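Local atomic coordinates of AbiQ (PDB entry 4GLK), a protein that cleaves RNA as the endoribonuclease toxin of a type III toxin-antitoxin system and is neutralized by its cognate RNA antitoxin AntiQ. Residues Lys117-Ile120 with Tyr121-Ile125. The protein carries 1 engineered substitution. Sequence-based numbering, arbitrary orientation.
Sequences KQLI and YMKSI
Lys123 reaches back one turn to Leu119, with its CB and CG close to the carbonyl oxygen, CG 3.4 Å from Leu119 O. The two side chains cross at a slant, and a bend at the last lysine torsion (chi4 83°) brings NZ to 3.5 Å from Leu119 CG and 3.6 Å from Leu119 CD2; this is a van der Waals contact, and NZ also hydrogen-bonds to a bound glycerol, probably from the crystallisation liquor. Leu119 meets it with CG anti to its backbone nitrogen (chi1 -163°). Lys123 N donates to Leu119 O at 2.9 Å, the ordinary i to i+4 helix bond. Met122 starts by pressing CG to 3.1 Å from Gln118 O, and on this buried face the Met122 side chain packs on Leu50, Leu74 and Leu87 while Gln118 lies against Leu50 and Ser52 of strand 45-52. Tyr121 N bonds to Lys117 O, while the tyrosine side chain packs on Leu74, Ile77 and Ile80; Lys117 itself forms a salt bridge with Glu76. At the last turn, Ser124 OG folds back to donate to Tyr121 O at 2.6 Å, in the carbonyl plane on a lone pair. The arrangement is the C-terminal end of an amphipathic alpha-helix, 110-124, packed against the antiparallel sheet of the ToxN/AbiQ toxin fold.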
# COMPACT_ATOMS: atom_id res chain seq x y z
N LYS A 117 -7.87 -13.10 -6.23
CA LYS A 117 -6.81 -13.45 -7.18
C LYS A 117 -5.57 -12.58 -6.97
O LYS A 117 -4.46 -13.11 -7.00
CB LYS A 117 -7.32 -13.34 -8.63
CG LYS A 117 -8.34 -14.41 -8.98
CD LYS A 117 -8.93 -14.22 -10.36
CE LYS A 117 -9.78 -15.40 -10.76
NZ LYS A 117 -8.98 -16.65 -10.91
N GLN A 118 -5.77 -11.27 -6.72
CA GLN A 118 -4.66 -10.34 -6.42
C GLN A 118 -3.91 -10.76 -5.15
O GLN A 118 -2.68 -10.68 -5.12
CB GLN A 118 -5.17 -8.92 -6.23
CG GLN A 118 -5.68 -8.26 -7.51
CD GLN A 118 -6.26 -6.90 -7.21
OE1 GLN A 118 -7.01 -6.71 -6.25
NE2 GLN A 118 -5.94 -5.93 -8.05
N LEU A 119 -4.65 -11.14 -4.08
CA LEU A 119 -4.09 -11.59 -2.80
C LEU A 119 -3.35 -12.91 -2.96
O LEU A 119 -2.25 -13.02 -2.42
CB LEU A 119 -5.18 -11.76 -1.75
CG LEU A 119 -4.73 -11.83 -0.29
CD1 LEU A 119 -3.87 -10.62 0.09
CD2 LEU A 119 -5.94 -11.88 0.60
N ILE A 120 -3.91 -13.90 -3.69
CA ILE A 120 -3.16 -15.15 -3.90
C ILE A 120 -1.80 -14.86 -4.59
O ILE A 120 -0.78 -15.43 -4.18
CB ILE A 120 -3.93 -16.40 -4.46
CG1 ILE A 120 -3.55 -16.79 -5.89
CG2 ILE A 120 -5.45 -16.39 -4.23
CD1 ILE A 120 -3.15 -18.22 -6.01
N TYR A 121 -1.79 -13.93 -5.57
CA TYR A 121 -0.57 -13.54 -6.26
C TYR A 121 0.41 -12.86 -5.29
O TYR A 121 1.57 -13.23 -5.24
CB TYR A 121 -0.83 -12.66 -7.48
CG TYR A 121 0.46 -12.30 -8.19
CD1 TYR A 121 1.16 -13.25 -8.93
CD2 TYR A 121 1.02 -11.03 -8.07
CE1 TYR A 121 2.38 -12.94 -9.54
CE2 TYR A 121 2.24 -10.72 -8.65
CZ TYR A 121 2.91 -11.67 -9.39
OH TYR A 121 4.08 -11.35 -10.03
N MET A 122 -0.09 -11.89 -4.52
CA MET A 122 0.70 -11.14 -3.53
C MET A 122 1.34 -12.06 -2.50
O MET A 122 2.52 -11.90 -2.20
CB MET A 122 -0.17 -10.08 -2.87
CG MET A 122 -0.46 -8.93 -3.79
SD MET A 122 -1.33 -7.62 -2.92
CE MET A 122 -0.07 -7.16 -1.85
N LYS A 123 0.59 -13.06 -2.01
CA LYS A 123 1.10 -14.06 -1.06
C LYS A 123 2.25 -14.87 -1.66
O LYS A 123 3.24 -15.08 -0.97
CB LYS A 123 -0.01 -15.00 -0.57
CG LYS A 123 -0.93 -14.35 0.44
CD LYS A 123 -1.59 -15.43 1.28
CE LYS A 123 -2.59 -14.85 2.23
NZ LYS A 123 -3.91 -14.64 1.58
N SER A 124 2.14 -15.24 -2.97
CA SER A 124 3.19 -15.97 -3.69
C SER A 124 4.46 -15.14 -3.89
O SER A 124 5.54 -15.71 -4.11
CB SER A 124 2.67 -16.47 -5.03
OG SER A 124 2.66 -15.44 -6.02
N ILE A 125 4.33 -13.79 -3.91
CA ILE A 125 5.47 -12.87 -4.08
C ILE A 125 5.70 -12.01 -2.80
O ILE A 125 6.20 -10.89 -2.90
CB ILE A 125 5.36 -12.03 -5.39
CG1 ILE A 125 4.19 -11.00 -5.35
CG2 ILE A 125 5.28 -12.92 -6.64
CD1 ILE A 125 4.50 -9.68 -6.08